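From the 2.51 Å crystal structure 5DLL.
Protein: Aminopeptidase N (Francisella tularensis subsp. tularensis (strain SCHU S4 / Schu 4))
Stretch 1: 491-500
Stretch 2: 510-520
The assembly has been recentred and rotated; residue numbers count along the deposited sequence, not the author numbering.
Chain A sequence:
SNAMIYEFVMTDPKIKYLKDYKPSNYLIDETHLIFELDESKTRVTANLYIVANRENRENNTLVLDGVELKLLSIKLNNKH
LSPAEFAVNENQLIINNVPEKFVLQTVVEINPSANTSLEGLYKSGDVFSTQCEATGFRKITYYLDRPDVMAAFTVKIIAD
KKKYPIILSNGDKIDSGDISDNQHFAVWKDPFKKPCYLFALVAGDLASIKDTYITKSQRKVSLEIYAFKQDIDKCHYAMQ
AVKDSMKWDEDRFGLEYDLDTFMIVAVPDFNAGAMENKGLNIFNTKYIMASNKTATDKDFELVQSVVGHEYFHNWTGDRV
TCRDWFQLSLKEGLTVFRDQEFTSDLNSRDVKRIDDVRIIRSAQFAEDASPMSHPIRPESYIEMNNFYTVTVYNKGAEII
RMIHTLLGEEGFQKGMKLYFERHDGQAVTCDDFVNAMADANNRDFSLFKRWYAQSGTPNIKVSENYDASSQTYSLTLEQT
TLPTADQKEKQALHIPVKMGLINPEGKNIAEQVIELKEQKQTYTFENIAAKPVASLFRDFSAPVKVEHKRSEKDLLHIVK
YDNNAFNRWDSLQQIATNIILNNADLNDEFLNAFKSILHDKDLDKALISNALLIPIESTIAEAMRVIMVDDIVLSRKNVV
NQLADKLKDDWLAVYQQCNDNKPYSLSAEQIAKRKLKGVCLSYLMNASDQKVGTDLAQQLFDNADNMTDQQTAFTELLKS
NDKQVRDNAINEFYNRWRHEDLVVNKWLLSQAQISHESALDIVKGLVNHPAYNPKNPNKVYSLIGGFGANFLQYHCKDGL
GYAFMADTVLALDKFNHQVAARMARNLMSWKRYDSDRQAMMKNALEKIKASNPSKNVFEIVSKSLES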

# COMPACT_ATOMS: atom_id res chain seq x y z
N GLN A 491 0.23 -27.94 -6.35
CA GLN A 491 1.57 -28.53 -6.39
C GLN A 491 2.46 -28.14 -5.21
O GLN A 491 2.11 -27.25 -4.42
CB GLN A 491 2.28 -28.12 -7.69
CG GLN A 491 1.65 -28.67 -8.95
CD GLN A 491 2.55 -28.48 -10.16
OE1 GLN A 491 3.18 -27.44 -10.33
NE2 GLN A 491 2.61 -29.50 -11.01
N ALA A 492 3.60 -28.81 -5.09
CA ALA A 492 4.61 -28.50 -4.08
C ALA A 492 5.46 -27.31 -4.52
O ALA A 492 6.20 -27.39 -5.51
CB ALA A 492 5.49 -29.70 -3.82
N LEU A 493 5.36 -26.21 -3.78
CA LEU A 493 6.13 -24.99 -4.06
C LEU A 493 7.53 -25.02 -3.45
O LEU A 493 7.89 -25.93 -2.70
CB LEU A 493 5.38 -23.78 -3.51
CG LEU A 493 3.95 -23.58 -4.02
CD1 LEU A 493 3.18 -22.63 -3.12
CD2 LEU A 493 3.98 -23.07 -5.46
N HIS A 494 8.32 -24.01 -3.80
CA HIS A 494 9.64 -23.79 -3.23
C HIS A 494 9.48 -22.86 -2.02
O HIS A 494 9.26 -21.65 -2.18
CB HIS A 494 10.54 -23.13 -4.29
CG HIS A 494 12.00 -23.15 -3.96
ND1 HIS A 494 12.97 -23.11 -4.93
CD2 HIS A 494 12.65 -23.22 -2.77
CE1 HIS A 494 14.16 -23.14 -4.36
NE2 HIS A 494 14.00 -23.20 -3.05
N ILE A 495 9.56 -23.42 -0.81
CA ILE A 495 9.37 -22.64 0.43
C ILE A 495 10.71 -22.46 1.15
O ILE A 495 11.36 -23.44 1.50
CB ILE A 495 8.41 -23.33 1.44
CG1 ILE A 495 7.26 -24.08 0.75
CG2 ILE A 495 7.87 -22.32 2.44
CD1 ILE A 495 6.29 -23.20 -0.00
N PRO A 496 11.13 -21.20 1.37
CA PRO A 496 12.28 -20.93 2.23
C PRO A 496 11.85 -20.80 3.69
O PRO A 496 10.94 -20.02 4.00
CB PRO A 496 12.81 -19.59 1.70
CG PRO A 496 11.61 -18.90 1.16
CD PRO A 496 10.63 -19.97 0.73
N VAL A 497 12.50 -21.56 4.56
CA VAL A 497 12.21 -21.54 6.00
C VAL A 497 13.42 -21.00 6.76
O VAL A 497 14.37 -21.74 7.04
CB VAL A 497 11.88 -22.95 6.52
CG1 VAL A 497 11.20 -22.86 7.88
CG2 VAL A 497 11.00 -23.70 5.53
N LYS A 498 13.37 -19.71 7.08
CA LYS A 498 14.42 -19.06 7.86
C LYS A 498 14.23 -19.45 9.32
O LYS A 498 13.15 -19.23 9.89
CB LYS A 498 14.37 -17.54 7.70
CG LYS A 498 15.58 -16.83 8.27
CD LYS A 498 15.47 -15.32 8.11
CE LYS A 498 16.54 -14.62 8.94
NZ LYS A 498 16.44 -13.14 8.85
N MET A 499 15.26 -20.03 9.93
CA MET A 499 15.09 -20.71 11.21
C MET A 499 16.34 -20.72 12.09
O MET A 499 17.42 -20.31 11.69
CB MET A 499 14.61 -22.14 10.96
CG MET A 499 15.46 -22.96 9.99
SD MET A 499 16.85 -23.83 10.77
CE MET A 499 15.99 -25.10 11.69
N GLY A 500 16.13 -21.18 13.32
CA GLY A 500 17.20 -21.40 14.29
C GLY A 500 16.72 -22.36 15.36
O GLY A 500 15.54 -22.70 15.41
N ALA A 510 22.48 -23.45 15.03
CA ALA A 510 22.06 -23.94 13.72
C ALA A 510 21.28 -22.91 12.89
O ALA A 510 20.36 -23.27 12.15
CB ALA A 510 21.26 -25.23 13.87
N GLU A 511 21.66 -21.64 13.01
CA GLU A 511 20.97 -20.56 12.32
C GLU A 511 21.27 -20.57 10.82
O GLU A 511 22.41 -20.33 10.40
CB GLU A 511 21.34 -19.20 12.92
CG GLU A 511 20.91 -19.02 14.37
CD GLU A 511 21.01 -17.58 14.82
OE1 GLU A 511 22.06 -16.94 14.60
OE2 GLU A 511 20.03 -17.07 15.41
N GLN A 512 20.25 -20.84 10.02
CA GLN A 512 20.37 -20.89 8.57
C GLN A 512 19.00 -20.79 7.91
O GLN A 512 17.98 -20.70 8.59
CB GLN A 512 21.04 -22.20 8.15
CG GLN A 512 20.24 -23.45 8.49
CD GLN A 512 20.94 -24.74 8.11
OE1 GLN A 512 22.05 -24.73 7.57
NE2 GLN A 512 20.30 -25.87 8.39
N VAL A 513 18.98 -20.79 6.58
CA VAL A 513 17.75 -20.90 5.80
C VAL A 513 17.72 -22.29 5.15
O VAL A 513 18.65 -22.66 4.44
CB VAL A 513 17.67 -19.83 4.69
CG1 VAL A 513 16.40 -19.99 3.86
CG2 VAL A 513 17.76 -18.43 5.28
N ILE A 514 16.66 -23.05 5.41
CA ILE A 514 16.46 -24.34 4.75
C ILE A 514 15.29 -24.24 3.76
O ILE A 514 14.48 -23.32 3.84
CB ILE A 514 16.25 -25.51 5.74
CG1 ILE A 514 15.02 -25.29 6.63
CG2 ILE A 514 17.49 -25.70 6.60
CD1 ILE A 514 14.60 -26.52 7.40
N GLU A 515 15.22 -25.20 2.84
CA GLU A 515 14.28 -25.14 1.73
C GLU A 515 13.36 -26.34 1.70
O GLU A 515 13.78 -27.46 1.97
CB GLU A 515 15.05 -25.02 0.41
CG GLU A 515 15.71 -23.66 0.24
CD GLU A 515 16.93 -23.70 -0.65
OE1 GLU A 515 16.96 -24.51 -1.61
OE2 GLU A 515 17.87 -22.92 -0.40
N LEU A 516 12.09 -26.10 1.36
CA LEU A 516 11.11 -27.16 1.17
C LEU A 516 10.61 -27.15 -0.27
O LEU A 516 9.74 -26.36 -0.63
CB LEU A 516 9.94 -26.98 2.15
CG LEU A 516 8.79 -27.98 2.06
CD1 LEU A 516 9.27 -29.39 2.35
CD2 LEU A 516 7.68 -27.58 3.02
N LYS A 517 11.19 -28.03 -1.09
CA LYS A 517 10.88 -28.11 -2.52
C LYS A 517 10.03 -29.34 -2.83
O LYS A 517 10.02 -29.81 -3.97
CB LYS A 517 12.18 -28.20 -3.32
CG LYS A 517 13.21 -27.14 -2.99
CD LYS A 517 14.44 -27.32 -3.87
CE LYS A 517 15.59 -26.46 -3.39
NZ LYS A 517 16.74 -26.49 -4.33
N GLU A 518 9.31 -29.84 -1.84
CA GLU A 518 8.69 -31.16 -1.93
C GLU A 518 7.41 -31.19 -1.09
O GLU A 518 7.22 -30.35 -0.21
CB GLU A 518 9.68 -32.21 -1.43
CG GLU A 518 9.40 -33.64 -1.87
CD GLU A 518 10.51 -34.60 -1.47
OE1 GLU A 518 11.70 -34.24 -1.60
OE2 GLU A 518 10.20 -35.73 -1.03
N GLN A 519 6.53 -32.14 -1.39
CA GLN A 519 5.29 -32.33 -0.62
C GLN A 519 5.59 -32.61 0.86
O GLN A 519 4.94 -32.07 1.76
CB GLN A 519 4.46 -33.47 -1.23
CG GLN A 519 3.21 -33.88 -0.45
CD GLN A 519 2.24 -32.73 -0.22
OE1 GLN A 519 2.12 -31.83 -1.05
NE2 GLN A 519 1.55 -32.75 0.91
N LYS A 520 6.59 -33.47 1.10
CA LYS A 520 7.06 -33.78 2.45
C LYS A 520 8.58 -33.95 2.43
O LYS A 520 9.13 -34.50 1.48
CB LYS A 520 6.36 -35.05 2.97
CG LYS A 520 6.80 -35.51 4.36
CD LYS A 520 5.64 -35.98 5.23
CE LYS A 520 4.81 -37.09 4.60
NZ LYS A 520 5.62 -38.28 4.22

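Two antiparallel strands, one running from I495 through G500 and onward, the other ending at L516, pair here through a regular ladder of backbone hydrogen bonds, with side chains layered on both faces of the sheet. The ladder illustrates the general rule that such strands alternate hydrogen-bonded and non-hydrogen-bonded pairs. I495 and L516 exchange two bonds, I495 N to L516 O at 3.0 Å and L516 N to I495 O at 2.8 Å. V497 and I514 repeat the pattern, V497 N reaching I514 O at 2.7 Å and I514 N reaching V497 O at 3.1 Å. At M499 the ladder loosens: M499 N to Q512 O measures 3.1 Å, but the return bond from Q512 N to M499 O is weak at 3.3 Å, and the CA atoms of M499 and Q512 stand 5.9 Å apart.

Alternation also sorts the side chains. I495, V497, M499, I514 and L516 share one face, where V497 CB lies 3.9 Å from I514 CG1 and M499 CG lies 4.1 Å from the same I514 CG1. On the other face, P496 CB meets V513 CG1 at 4.2 Å.

Just before the first strand, H494 offers a ring face to K517, whose CG sits 4.1 Å from the ring centroid in a CH-pi contact. The same lysine forms a salt bridge within its own stretch, K517 NZ to E515 OE1 at 3.4 Å.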